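Local coordinates for protein proline dehydrogenase (Bradyrhizobium japonicum USDA 110, PDB 3HAZ) that probably oxidises proline to glutamate in two steps, joining an FAD-dependent proline dehydrogenase and an NAD-dependent aldehyde dehydrogenase in one chain, at residues V279-L287 / Y347-R358; A312-A320 / D361-K369. All blocks are in the same frame, centred on the assembly; numbering follows the deposited sequence.

Contact 1: V279-L287 / Y347-R358; sequences VDAEEADRL and YWDTEIKRAQER. With FAD (flavin-adenine dinucleotide), chain C.
The phenol ring of Y347 lies with one face against the backbone of E282 and E283, the C of E282 and the N of E283 sitting over it. Y347 CE1 comes within 3.6 Å of the CA of E282, and FAD O2 stands at the ring edge, so the tyrosine touches both the loop after strand 276-279 and the rim of the flavin. Its OH and E282 OE1 share a water; E282 OE1 also bonds to S241. A281 holds the flavin pyrimidine with two backbone bonds: its N donates to FAD O4, and its O receives FAD N3 at 2.6 Å.

One turn further along helix 348-357, E351 reaches back to the loop. Its chain is bent at chi2 (-60°), which brings E351 OE1 to the backbone N of A284 at 2.7 Å, with an N-H...O angle of 161°; the N-H arrives on the syn side, tilted out of the carboxylate plane. A water links the same OE1 to the O of E282, and another joins OE2 to the N of D285.

D285 OD2 is shared by two arginines. R354 NH2 forms a salt bridge to D285 OD2 at 2.9 Å, while R358 NH1 donates to the anti side of D285 OD2 at 2.9 Å, and OD2 lies in the plane of the R358 guanidinium. R358 NH1 has a second acid partner in E520. The CG of E283 packs over one face of the R354 guanidinium, their flat groups only 6° apart, while E283 OE1 turns to R286 NH1 at 3.0 Å.

Acids on the loop thus face arginines on and just after the helix, and E351 returns a carboxylate to the loop's N-H; this exchange probably offsets much of the charge on both sides and fixes the loop that presents A281 to the flavin.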
loop_
_atom_site.group_PDB
_atom_site.type_symbol
_atom_site.label_atom_id
_atom_site.label_comp_id
_atom_site.label_asym_id
_atom_site.label_seq_id
_atom_site.Cartn_x
_atom_site.Cartn_y
_atom_site.Cartn_z
ATOM N N VAL A 279 3.885 56.150 -5.748
ATOM C CA VAL A 279 2.887 55.560 -4.855
ATOM C C VAL A 279 3.017 54.031 -4.838
ATOM O O VAL A 279 2.795 53.361 -5.852
ATOM C CB VAL A 279 1.446 55.958 -5.261
ATOM C CG1 VAL A 279 0.423 55.391 -4.266
ATOM C CG2 VAL A 279 1.318 57.486 -5.364
ATOM N N ASP A 280 3.391 53.485 -3.686
ATOM C CA ASP A 280 3.592 52.041 -3.562
ATOM C C ASP A 280 2.285 51.293 -3.799
ATOM O O ASP A 280 1.192 51.854 -3.645
ATOM C CB ASP A 280 4.132 51.687 -2.173
ATOM C CG ASP A 280 5.600 52.068 -1.989
ATOM O OD1 ASP A 280 6.287 52.382 -2.990
ATOM O OD2 ASP A 280 6.070 52.042 -0.830
ATOM N N ALA A 281 2.403 50.024 -4.173
ATOM C CA ALA A 281 1.240 49.159 -4.317
ATOM C C ALA A 281 1.134 48.278 -3.079
ATOM O O ALA A 281 2.135 47.731 -2.610
ATOM C CB ALA A 281 1.359 48.316 -5.568
ATOM N N GLU A 282 -0.076 48.148 -2.548
ATOM C CA GLU A 282 -0.286 47.395 -1.314
ATOM C C GLU A 282 -1.188 46.181 -1.558
ATOM O O GLU A 282 -1.064 45.520 -2.590
ATOM C CB GLU A 282 -0.815 48.332 -0.216
ATOM C CG GLU A 282 0.133 49.532 -0.012
ATOM C CD GLU A 282 -0.266 50.462 1.120
ATOM O OE1 GLU A 282 -0.067 50.095 2.300
ATOM O OE2 GLU A 282 -0.747 51.575 0.827
ATOM N N GLU A 283 -2.092 45.879 -0.630
ATOM C CA GLU A 283 -2.901 44.661 -0.763
ATOM C C GLU A 283 -3.855 44.730 -1.951
ATOM O O GLU A 283 -4.249 45.815 -2.392
ATOM C CB GLU A 283 -3.685 44.377 0.522
ATOM C CG GLU A 283 -2.825 44.215 1.764
ATOM C CD GLU A 283 -2.448 45.548 2.408
ATOM O OE1 GLU A 283 -2.716 46.616 1.819
ATOM O OE2 GLU A 283 -1.881 45.526 3.515
ATOM N N ALA A 284 -4.241 43.563 -2.448
ATOM C CA ALA A 284 -5.118 43.472 -3.609
ATOM C C ALA A 284 -6.471 44.138 -3.386
ATOM O O ALA A 284 -7.053 44.684 -4.325
ATOM C CB ALA A 284 -5.304 42.011 -4.029
ATOM N N ASP A 285 -6.980 44.093 -2.156
ATOM C CA ASP A 285 -8.292 44.672 -1.894
ATOM C C ASP A 285 -8.251 46.200 -1.871
ATOM O O ASP A 285 -9.291 46.855 -1.813
ATOM C CB ASP A 285 -8.956 44.086 -0.632
ATOM C CG ASP A 285 -8.225 44.442 0.653
ATOM O OD1 ASP A 285 -7.230 45.193 0.605
ATOM O OD2 ASP A 285 -8.656 43.955 1.721
ATOM N N ARG A 286 -7.048 46.760 -1.945
ATOM C CA ARG A 286 -6.885 48.210 -2.019
ATOM C C ARG A 286 -6.507 48.703 -3.421
ATOM O O ARG A 286 -6.368 49.907 -3.639
ATOM C CB ARG A 286 -5.836 48.676 -0.998
ATOM C CG ARG A 286 -6.317 48.619 0.458
ATOM C CD ARG A 286 -5.149 48.753 1.422
ATOM N NE ARG A 286 -5.543 49.335 2.705
ATOM C CZ ARG A 286 -4.774 49.323 3.791
ATOM N NH1 ARG A 286 -3.576 48.744 3.749
ATOM N NH2 ARG A 286 -5.199 49.884 4.920
ATOM N N LEU A 287 -6.338 47.782 -4.369
ATOM C CA LEU A 287 -5.911 48.163 -5.718
ATOM C C LEU A 287 -6.837 49.201 -6.371
ATOM O O LEU A 287 -6.394 50.264 -6.804
ATOM C CB LEU A 287 -5.800 46.936 -6.623
ATOM C CG LEU A 287 -5.363 47.256 -8.058
ATOM C CD1 LEU A 287 -4.081 48.078 -8.064
ATOM C CD2 LEU A 287 -5.202 45.995 -8.890
ATOM N N TYR A 347 3.087 40.875 -0.809
ATOM C CA TYR A 347 2.037 40.447 0.120
ATOM C C TYR A 347 1.420 39.094 -0.238
ATOM O O TYR A 347 0.267 38.830 0.110
ATOM C CB TYR A 347 0.909 41.498 0.178
ATOM C CG TYR A 347 1.371 42.917 0.471
ATOM C CD1 TYR A 347 1.859 43.736 -0.544
ATOM C CD2 TYR A 347 1.302 43.440 1.763
ATOM C CE1 TYR A 347 2.278 45.039 -0.282
ATOM C CE2 TYR A 347 1.716 44.739 2.036
ATOM C CZ TYR A 347 2.200 45.529 1.010
ATOM O OH TYR A 347 2.618 46.806 1.279
ATOM N N TRP A 348 2.177 38.234 -0.914
ATOM C CA TRP A 348 1.604 36.995 -1.456
ATOM C C TRP A 348 0.907 36.143 -0.397
ATOM O O TRP A 348 -0.258 35.779 -0.553
ATOM C CB TRP A 348 2.660 36.173 -2.201
ATOM C CG TRP A 348 2.104 34.956 -2.907
ATOM C CD1 TRP A 348 1.577 34.905 -4.166
ATOM C CD2 TRP A 348 2.043 33.619 -2.393
ATOM N NE1 TRP A 348 1.175 33.624 -4.462
ATOM C CE2 TRP A 348 1.452 32.814 -3.390
ATOM C CE3 TRP A 348 2.419 33.026 -1.181
ATOM C CZ2 TRP A 348 1.233 31.443 -3.217
ATOM C CZ3 TRP A 348 2.207 31.667 -1.010
ATOM C CH2 TRP A 348 1.619 30.889 -2.025
ATOM N N ASP A 349 1.614 35.832 0.682
ATOM C CA ASP A 349 1.042 34.996 1.734
ATOM C C ASP A 349 -0.229 35.614 2.307
ATOM O O ASP A 349 -1.183 34.916 2.635
ATOM C CB ASP A 349 2.070 34.743 2.835
ATOM C CG ASP A 349 3.126 33.731 2.417
ATOM O OD1 ASP A 349 2.820 32.522 2.393
ATOM O OD2 ASP A 349 4.258 34.143 2.112
ATOM N N THR A 350 -0.247 36.936 2.400
ATOM C CA THR A 350 -1.421 37.635 2.898
ATOM C C THR A 350 -2.602 37.462 1.953
ATOM O O THR A 350 -3.723 37.217 2.395
ATOM C CB THR A 350 -1.117 39.123 3.145
ATOM O OG1 THR A 350 -0.175 39.223 4.217
ATOM C CG2 THR A 350 -2.380 39.887 3.515
ATOM N N GLU A 351 -2.356 37.572 0.651
ATOM C CA GLU A 351 -3.443 37.426 -0.311
ATOM C C GLU A 351 -4.046 36.024 -0.269
ATOM O O GLU A 351 -5.255 35.862 -0.395
ATOM C CB GLU A 351 -2.976 37.763 -1.730
ATOM C CG GLU A 351 -2.382 39.160 -1.885
ATOM C CD GLU A 351 -3.347 40.275 -1.518
ATOM O OE1 GLU A 351 -2.917 41.450 -1.522
ATOM O OE2 GLU A 351 -4.529 39.986 -1.225
ATOM N N ILE A 352 -3.203 35.009 -0.086
ATOM C CA ILE A 352 -3.699 33.641 -0.025
ATOM C C ILE A 352 -4.594 33.485 1.202
ATOM O O ILE A 352 -5.712 32.993 1.107
ATOM C CB ILE A 352 -2.549 32.598 0.036
ATOM C CG1 ILE A 352 -1.643 32.718 -1.193
ATOM C CG2 ILE A 352 -3.108 31.169 0.160
ATOM C CD1 ILE A 352 -2.384 32.706 -2.510
ATOM N N LYS A 353 -4.091 33.917 2.354
ATOM C CA LYS A 353 -4.821 33.753 3.602
ATOM C C LYS A 353 -6.152 34.485 3.534
ATOM O O LYS A 353 -7.198 33.924 3.870
ATOM C CB LYS A 353 -3.991 34.251 4.795
ATOM C CG LYS A 353 -4.647 34.005 6.162
ATOM C CD LYS A 353 -3.673 34.286 7.295
ATOM C CE LYS A 353 -4.311 34.026 8.657
ATOM N NZ LYS A 353 -3.385 34.402 9.771
ATOM N N ARG A 354 -6.116 35.734 3.077
ATOM C CA ARG A 354 -7.325 36.545 3.028
ATOM C C ARG A 354 -8.408 35.923 2.154
ATOM O O ARG A 354 -9.579 35.892 2.528
ATOM C CB ARG A 354 -7.012 37.955 2.527
ATOM C CG ARG A 354 -6.384 38.860 3.569
ATOM C CD ARG A 354 -6.018 40.188 2.942
ATOM N NE ARG A 354 -5.576 41.165 3.929
ATOM C CZ ARG A 354 -5.586 42.475 3.721
ATOM N NH1 ARG A 354 -5.174 43.305 4.672
ATOM N NH2 ARG A 354 -6.015 42.952 2.558
ATOM N N ALA A 355 -8.021 35.461 0.972
ATOM C CA ALA A 355 -8.997 34.926 0.036
ATOM C C ALA A 355 -9.644 33.664 0.616
ATOM O O ALA A 355 -10.832 33.428 0.427
ATOM C CB ALA A 355 -8.350 34.649 -1.320
ATOM N N GLN A 356 -8.858 32.871 1.338
ATOM C CA GLN A 356 -9.385 31.696 2.029
ATOM C C GLN A 356 -10.336 32.086 3.155
ATOM O O GLN A 356 -11.442 31.564 3.237
ATOM C CB GLN A 356 -8.245 30.820 2.560
ATOM C CG GLN A 356 -7.397 30.230 1.436
ATOM C CD GLN A 356 -6.309 29.311 1.931
ATOM O OE1 GLN A 356 -6.096 29.173 3.133
ATOM N NE2 GLN A 356 -5.609 28.669 0.997
ATOM N N GLU A 357 -9.909 33.010 4.013
ATOM C CA GLU A 357 -10.750 33.478 5.107
ATOM C C GLU A 357 -12.057 34.057 4.581
ATOM O O GLU A 357 -13.116 33.851 5.162
ATOM C CB GLU A 357 -10.020 34.554 5.922
ATOM C CG GLU A 357 -8.857 34.046 6.755
ATOM C CD GLU A 357 -8.081 35.184 7.413
ATOM O OE1 GLU A 357 -8.057 36.299 6.846
ATOM O OE2 GLU A 357 -7.497 34.966 8.495
ATOM N N ARG A 358 -11.967 34.789 3.475
ATOM C CA ARG A 358 -13.108 35.528 2.939
ATOM C C ARG A 358 -13.961 34.689 1.998
ATOM O O ARG A 358 -14.943 35.179 1.441
ATOM C CB ARG A 358 -12.623 36.794 2.229
ATOM C CG ARG A 358 -12.077 37.848 3.202
ATOM C CD ARG A 358 -11.225 38.904 2.508
ATOM N NE ARG A 358 -10.481 39.710 3.478
ATOM C CZ ARG A 358 -9.862 40.852 3.188
ATOM N NH1 ARG A 358 -9.892 41.332 1.951
ATOM N NH2 ARG A 358 -9.210 41.517 4.138
HETATM P PA FAD C . 12.134 36.631 -6.821
HETATM O O1A FAD C . 12.855 35.570 -5.809
HETATM O O2A FAD C . 12.439 36.364 -8.226
HETATM O O5B FAD C . 10.524 36.525 -6.622
HETATM C C5B FAD C . 10.016 36.626 -5.323
HETATM C C4B FAD C . 8.493 36.805 -5.376
HETATM O O4B FAD C . 7.671 35.998 -6.383
HETATM C C3B FAD C . 7.653 37.306 -4.366
HETATM O O3B FAD C . 8.053 38.469 -3.663
HETATM C C2B FAD C . 6.267 37.177 -4.945
HETATM O O2B FAD C . 5.667 38.356 -5.448
HETATM C C1B FAD C . 6.345 36.039 -5.899
HETATM N N9A FAD C . 6.026 34.711 -5.407
HETATM C C8A FAD C . 6.695 33.964 -4.443
HETATM N N7A FAD C . 6.063 32.754 -4.344
HETATM C C5A FAD C . 4.990 32.756 -5.265
HETATM C C6A FAD C . 3.947 31.728 -5.611
HETATM N N6A FAD C . 3.925 30.436 -4.934
HETATM N N1A FAD C . 3.045 31.981 -6.534
HETATM C C2A FAD C . 3.050 33.216 -7.212
HETATM N N3A FAD C . 4.050 34.205 -6.878
HETATM C C4A FAD C . 4.990 33.937 -5.916
HETATM N N1 FAD C . 5.988 45.002 -3.813
HETATM C C2 FAD C . 4.699 45.437 -3.625
HETATM O O2 FAD C . 3.691 44.517 -3.433
HETATM N N3 FAD C . 4.419 46.845 -3.581
HETATM C C4 FAD C . 5.430 47.753 -3.730
HETATM O O4 FAD C . 5.146 49.125 -3.755
HETATM C C4X FAD C . 6.779 47.300 -3.933
HETATM N N5 FAD C . 7.894 48.281 -4.107
HETATM C C5X FAD C . 9.218 47.815 -4.300
HETATM C C6 FAD C . 10.314 48.782 -4.462
HETATM C C7 FAD C . 11.633 48.314 -4.659
HETATM C C7M FAD C . 12.761 49.324 -4.802
HETATM C C8 FAD C . 11.913 46.860 -4.709
HETATM C C8M FAD C . 13.338 46.323 -4.916
HETATM C C9 FAD C . 10.862 45.939 -4.553
HETATM C C9A FAD C . 9.485 46.418 -4.338
HETATM N N10 FAD C . 8.385 45.465 -4.174
HETATM C C10 FAD C . 7.038 45.949 -3.977
HETATM C "C1'" FAD C . 8.570 43.992 -4.379
HETATM C "C2'" FAD C . 8.890 43.159 -3.112
HETATM O "O2'" FAD C . 9.300 44.017 -2.052
HETATM C "C3'" FAD C . 9.943 42.096 -3.464
HETATM O "O3'" FAD C . 11.233 42.693 -3.536
HETATM C "C4'" FAD C . 9.645 41.366 -4.824
HETATM O "O4'" FAD C . 8.352 40.914 -5.032
HETATM C "C5'" FAD C . 10.698 40.270 -5.138
HETATM O "O5'" FAD C . 10.805 39.989 -6.525
HETATM P P FAD C . 12.282 39.495 -7.096
HETATM O O1P FAD C . 12.215 39.352 -8.756
HETATM O O2P FAD C . 13.319 40.438 -6.662
HETATM O O3P FAD C . 12.632 38.096 -6.328
HETATM O O HOH W 1 -1.062 42.730 -3.230
HETATM O O HOH W 2 1.513 48.022 3.355
HETATM O O HOH W 3 -6.362 41.950 -0.286
HETATM O O HOH W 4 -6.116 45.881 3.145
#

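Contact 2: A312-A320 / D361-K369. With FAD (flavin-adenine dinucleotide), chain C; SO4 (sulfate ion), chain F.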
loop_
_atom_site.group_PDB
_atom_site.type_symbol
_atom_site.label_atom_id
_atom_site.label_comp_id
_atom_site.label_asym_id
_atom_site.label_seq_id
_atom_site.Cartn_x
_atom_site.Cartn_y
_atom_site.Cartn_z
ATOM N N ALA A 312 3.621 52.009 -8.339
ATOM C CA ALA A 312 4.078 50.632 -8.497
ATOM C C ALA A 312 2.909 49.764 -8.956
ATOM O O ALA A 312 1.757 50.017 -8.588
ATOM C CB ALA A 312 4.649 50.105 -7.189
ATOM N N ILE A 313 3.219 48.752 -9.762
ATOM C CA ILE A 313 2.248 47.771 -10.228
ATOM C C ILE A 313 2.803 46.369 -9.973
ATOM O O ILE A 313 3.936 46.061 -10.361
ATOM C CB ILE A 313 1.954 47.936 -11.728
ATOM C CG1 ILE A 313 1.437 49.350 -12.022
ATOM C CG2 ILE A 313 0.938 46.898 -12.197
ATOM C CD1 ILE A 313 1.409 49.684 -13.508
ATOM N N GLN A 314 2.007 45.531 -9.316
ATOM C CA GLN A 314 2.448 44.200 -8.906
ATOM C C GLN A 314 2.093 43.134 -9.948
ATOM O O GLN A 314 0.919 42.816 -10.165
ATOM C CB GLN A 314 1.821 43.827 -7.562
ATOM C CG GLN A 314 2.126 44.793 -6.418
ATOM C CD GLN A 314 0.942 44.949 -5.471
ATOM O OE1 GLN A 314 -0.201 45.070 -5.913
ATOM N NE2 GLN A 314 1.213 44.947 -4.168
ATOM N N ALA A 315 3.117 42.571 -10.573
ATOM C CA ALA A 315 2.923 41.576 -11.615
ATOM C C ALA A 315 2.414 40.240 -11.078
ATOM O O ALA A 315 1.952 39.407 -11.847
ATOM C CB ALA A 315 4.212 41.376 -12.414
ATOM N N TYR A 316 2.498 40.020 -9.768
ATOM C CA TYR A 316 1.987 38.759 -9.237
ATOM C C TYR A 316 0.460 38.732 -9.218
ATOM O O TYR A 316 -0.145 37.700 -8.954
ATOM C CB TYR A 316 2.623 38.370 -7.889
ATOM C CG TYR A 316 2.172 39.114 -6.637
ATOM C CD1 TYR A 316 1.386 40.265 -6.703
ATOM C CD2 TYR A 316 2.581 38.670 -5.379
ATOM C CE1 TYR A 316 0.997 40.939 -5.532
ATOM C CE2 TYR A 316 2.208 39.331 -4.214
ATOM C CZ TYR A 316 1.418 40.467 -4.294
ATOM O OH TYR A 316 1.054 41.115 -3.128
ATOM N N GLN A 317 -0.153 39.870 -9.535
ATOM C CA GLN A 317 -1.611 39.948 -9.645
ATOM C C GLN A 317 -2.059 39.684 -11.074
ATOM O O GLN A 317 -1.454 40.174 -12.029
ATOM C CB GLN A 317 -2.126 41.317 -9.206
ATOM C CG GLN A 317 -1.905 41.643 -7.742
ATOM C CD GLN A 317 -2.960 42.596 -7.212
ATOM O OE1 GLN A 317 -4.154 42.411 -7.454
ATOM N NE2 GLN A 317 -2.528 43.611 -6.473
ATOM N N LYS A 318 -3.130 38.914 -11.215
ATOM C CA LYS A 318 -3.691 38.639 -12.528
ATOM C C LYS A 318 -4.164 39.924 -13.210
ATOM O O LYS A 318 -4.180 40.008 -14.437
ATOM C CB LYS A 318 -4.827 37.618 -12.407
ATOM C CG LYS A 318 -4.423 36.358 -11.625
ATOM C CD LYS A 318 -5.619 35.437 -11.384
ATOM C CE LYS A 318 -5.195 34.160 -10.647
ATOM N NZ LYS A 318 -6.374 33.379 -10.133
ATOM N N ARG A 319 -4.513 40.933 -12.415
ATOM C CA ARG A 319 -4.986 42.214 -12.957
ATOM C C ARG A 319 -3.863 43.130 -13.449
ATOM O O ARG A 319 -4.128 44.210 -13.971
ATOM C CB ARG A 319 -5.827 42.967 -11.919
ATOM C CG ARG A 319 -7.190 42.344 -11.627
ATOM C CD ARG A 319 -7.890 43.065 -10.481
ATOM N NE ARG A 319 -7.151 42.927 -9.229
ATOM C CZ ARG A 319 -7.470 43.542 -8.094
ATOM N NH1 ARG A 319 -8.526 44.346 -8.044
ATOM N NH2 ARG A 319 -6.729 43.352 -7.008
ATOM N N ALA A 320 -2.616 42.700 -13.294
ATOM C CA ALA A 320 -1.469 43.575 -13.566
ATOM C C ALA A 320 -1.487 44.208 -14.963
ATOM O O ALA A 320 -1.286 45.418 -15.109
ATOM C CB ALA A 320 -0.165 42.828 -13.330
ATOM N N ASP A 361 -14.034 33.496 -4.644
ATOM C CA ASP A 361 -14.142 32.514 -5.723
ATOM C C ASP A 361 -12.792 32.183 -6.366
ATOM O O ASP A 361 -12.726 31.421 -7.327
ATOM C CB ASP A 361 -15.184 32.931 -6.770
ATOM C CG ASP A 361 -14.765 34.147 -7.577
ATOM O OD1 ASP A 361 -13.578 34.533 -7.526
ATOM O OD2 ASP A 361 -15.634 34.716 -8.273
ATOM N N GLY A 362 -11.718 32.746 -5.821
ATOM C CA GLY A 362 -10.382 32.485 -6.326
ATOM C C GLY A 362 -9.362 33.447 -5.737
ATOM O O GLY A 362 -9.705 34.259 -4.875
ATOM N N TYR A 363 -8.117 33.349 -6.206
ATOM C CA TYR A 363 -7.016 34.193 -5.736
ATOM C C TYR A 363 -6.683 35.297 -6.741
ATOM O O TYR A 363 -6.624 35.046 -7.944
ATOM C CB TYR A 363 -5.767 33.342 -5.486
ATOM C CG TYR A 363 -5.987 32.238 -4.479
ATOM C CD1 TYR A 363 -6.156 30.912 -4.882
ATOM C CD2 TYR A 363 -6.051 32.523 -3.120
ATOM C CE1 TYR A 363 -6.370 29.895 -3.944
ATOM C CE2 TYR A 363 -6.260 31.522 -2.184
ATOM C CZ TYR A 363 -6.419 30.217 -2.595
ATOM O OH TYR A 363 -6.620 29.245 -1.641
ATOM N N PRO A 364 -6.458 36.528 -6.247
ATOM C CA PRO A 364 -6.112 37.652 -7.130
ATOM C C PRO A 364 -4.660 37.578 -7.600
ATOM O O PRO A 364 -4.256 38.310 -8.510
ATOM C CB PRO A 364 -6.319 38.878 -6.236
ATOM C CG PRO A 364 -6.127 38.374 -4.837
ATOM C CD PRO A 364 -6.591 36.938 -4.835
ATOM N N VAL A 365 -3.883 36.705 -6.967
ATOM C CA VAL A 365 -2.484 36.523 -7.321
ATOM C C VAL A 365 -2.297 35.140 -7.910
ATOM O O VAL A 365 -3.094 34.240 -7.647
ATOM C CB VAL A 365 -1.562 36.634 -6.091
ATOM C CG1 VAL A 365 -1.446 38.084 -5.620
ATOM C CG2 VAL A 365 -2.063 35.724 -4.966
ATOM N N PHE A 366 -1.248 34.970 -8.710
ATOM C CA PHE A 366 -0.868 33.637 -9.160
ATOM C C PHE A 366 -0.423 32.823 -7.946
ATOM O O PHE A 366 -0.028 33.390 -6.923
ATOM C CB PHE A 366 0.236 33.719 -10.219
ATOM C CG PHE A 366 -0.153 34.533 -11.434
ATOM C CD1 PHE A 366 -1.080 34.044 -12.349
ATOM C CD2 PHE A 366 0.396 35.782 -11.653
ATOM C CE1 PHE A 366 -1.444 34.791 -13.462
ATOM C CE2 PHE A 366 0.031 36.537 -12.757
ATOM C CZ PHE A 366 -0.890 36.041 -13.665
ATOM N N THR A 367 -0.503 31.500 -8.047
ATOM C CA THR A 367 -0.119 30.645 -6.929
ATOM C C THR A 367 1.115 29.806 -7.224
ATOM O O THR A 367 1.616 29.107 -6.344
ATOM C CB THR A 367 -1.271 29.732 -6.469
ATOM O OG1 THR A 367 -1.898 29.132 -7.607
ATOM C CG2 THR A 367 -2.306 30.534 -5.684
ATOM N N ARG A 368 1.592 29.853 -8.465
ATOM C CA ARG A 368 2.900 29.288 -8.775
ATOM C C ARG A 368 3.889 30.408 -9.083
ATOM O O ARG A 368 3.588 31.319 -9.852
ATOM C CB ARG A 368 2.825 28.294 -9.939
ATOM C CG ARG A 368 2.226 26.948 -9.547
ATOM C CD ARG A 368 2.395 25.914 -10.650
ATOM N NE ARG A 368 3.800 25.607 -10.907
ATOM C CZ ARG A 368 4.217 24.709 -11.796
ATOM N NH1 ARG A 368 3.332 24.024 -12.510
ATOM N NH2 ARG A 368 5.515 24.497 -11.970
ATOM N N LYS A 369 5.067 30.323 -8.482
ATOM C CA LYS A 369 6.073 31.373 -8.588
ATOM C C LYS A 369 6.459 31.634 -10.045
ATOM O O LYS A 369 6.652 32.789 -10.454
ATOM C CB LYS A 369 7.300 31.003 -7.744
ATOM C CG LYS A 369 8.180 32.184 -7.313
ATOM C CD LYS A 369 9.196 32.541 -8.388
ATOM C CE LYS A 369 10.221 33.540 -7.873
ATOM N NZ LYS A 369 11.320 33.756 -8.854
HETATM P PA FAD C . 12.134 36.631 -6.821
HETATM O O1A FAD C . 12.855 35.570 -5.809
HETATM O O2A FAD C . 12.439 36.364 -8.226
HETATM O O5B FAD C . 10.524 36.525 -6.622
HETATM C C5B FAD C . 10.016 36.626 -5.323
HETATM C C4B FAD C . 8.493 36.805 -5.376
HETATM O O4B FAD C . 7.671 35.998 -6.383
HETATM C C3B FAD C . 7.653 37.306 -4.366
HETATM O O3B FAD C . 8.053 38.469 -3.663
HETATM C C2B FAD C . 6.267 37.177 -4.945
HETATM O O2B FAD C . 5.667 38.356 -5.448
HETATM C C1B FAD C . 6.345 36.039 -5.899
HETATM N N9A FAD C . 6.026 34.711 -5.407
HETATM C C8A FAD C . 6.695 33.964 -4.443
HETATM N N7A FAD C . 6.063 32.754 -4.344
HETATM C C5A FAD C . 4.990 32.756 -5.265
HETATM C C6A FAD C . 3.947 31.728 -5.611
HETATM N N6A FAD C . 3.925 30.436 -4.934
HETATM N N1A FAD C . 3.045 31.981 -6.534
HETATM C C2A FAD C . 3.050 33.216 -7.212
HETATM N N3A FAD C . 4.050 34.205 -6.878
HETATM C C4A FAD C . 4.990 33.937 -5.916
HETATM N N1 FAD C . 5.988 45.002 -3.813
HETATM C C2 FAD C . 4.699 45.437 -3.625
HETATM O O2 FAD C . 3.691 44.517 -3.433
HETATM N N3 FAD C . 4.419 46.845 -3.581
HETATM C C4 FAD C . 5.430 47.753 -3.730
HETATM O O4 FAD C . 5.146 49.125 -3.755
HETATM C C4X FAD C . 6.779 47.300 -3.933
HETATM N N5 FAD C . 7.894 48.281 -4.107
HETATM C C5X FAD C . 9.218 47.815 -4.300
HETATM C C6 FAD C . 10.314 48.782 -4.462
HETATM C C7 FAD C . 11.633 48.314 -4.659
HETATM C C7M FAD C . 12.761 49.324 -4.802
HETATM C C8 FAD C . 11.913 46.860 -4.709
HETATM C C8M FAD C . 13.338 46.323 -4.916
HETATM C C9 FAD C . 10.862 45.939 -4.553
HETATM C C9A FAD C . 9.485 46.418 -4.338
HETATM N N10 FAD C . 8.385 45.465 -4.174
HETATM C C10 FAD C . 7.038 45.949 -3.977
HETATM C "C1'" FAD C . 8.570 43.992 -4.379
HETATM C "C2'" FAD C . 8.890 43.159 -3.112
HETATM O "O2'" FAD C . 9.300 44.017 -2.052
HETATM C "C3'" FAD C . 9.943 42.096 -3.464
HETATM O "O3'" FAD C . 11.233 42.693 -3.536
HETATM C "C4'" FAD C . 9.645 41.366 -4.824
HETATM O "O4'" FAD C . 8.352 40.914 -5.032
HETATM C "C5'" FAD C . 10.698 40.270 -5.138
HETATM O "O5'" FAD C . 10.805 39.989 -6.525
HETATM P P FAD C . 12.282 39.495 -7.096
HETATM O O1P FAD C . 12.215 39.352 -8.756
HETATM O O2P FAD C . 13.319 40.438 -6.662
HETATM O O3P FAD C . 12.632 38.096 -6.328
HETATM S S SO4 F . 7.166 26.689 -9.352
HETATM O O1 SO4 F . 7.584 25.779 -10.419
HETATM O O2 SO4 F . 5.929 26.214 -8.731
HETATM O O3 SO4 F . 8.223 26.742 -8.347
HETATM O O4 SO4 F . 6.943 28.008 -9.928
HETATM O O HOH W 5 -4.232 31.816 -8.594
HETATM O O HOH W 6 -5.930 40.346 -9.482
#
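This is a backbone-to-backbone contact between two loops of the proline dehydrogenase barrel, a TIM-barrel relative: the turn leaving strand 309-314 meets the linker between helices 348-357 and 369-384. A single beta bridge joins Q317 to V365, their CA atoms 4.2 Å apart. Two bonds define it: F366 N donates to Y316 O at 3.0 Å, and K318 N to P364 O at 3.0 Å.

Side chains pack around the bridge. V365 CG1 sits over the centre of the Y316 ring, 3.7 Å from its centroid and 9° off the normal, a CH-pi contact. The Y316 ring is set there by chi1 of 75°, which places CG between the backbone N and carbonyl carbon; its CD2 lies beside FAD O2B. The F366 ring takes K318 CG over one face and the O of A315 at its edge.

Extended beyond CG, the K318 chain carries NZ to Y363 O, with D18 of helix 18-28 as a salt-bridge partner. A leucine here would probably leave the Y363 carbonyl without this donor and D18 without this countercharge.

T367 O, in the linker, accepts FAD N6A, and K369 NZ, at the start of the next helix, donates to FAD O2A. At the flavin end, Q314 NE2 meets FAD O2 at 2.6 Å in a nearly straight bond, with an N-H...O angle of 173°.

Overall arrangement
Contacts 1 and 2 lie with their centres about 9 Å apart, and their segments alternate along the chain, so neighbouring loops at the strand ends of one barrel interlock around FAD. Each contact serves both ends of the cofactor: A281 and Q314 meet the flavin, whereas W348, T367 and K369 lie along the adenine and diphosphate half. Two probable hydrogen bonds tie the contacts directly. W348 NE1 reaches F366 O at 2.7 Å beside the adenine, and Q314 NE2 reaches E282 O at 2.8 Å beside the flavin. L287 CD2 also packs against R319 CZ, at 3.4 Å.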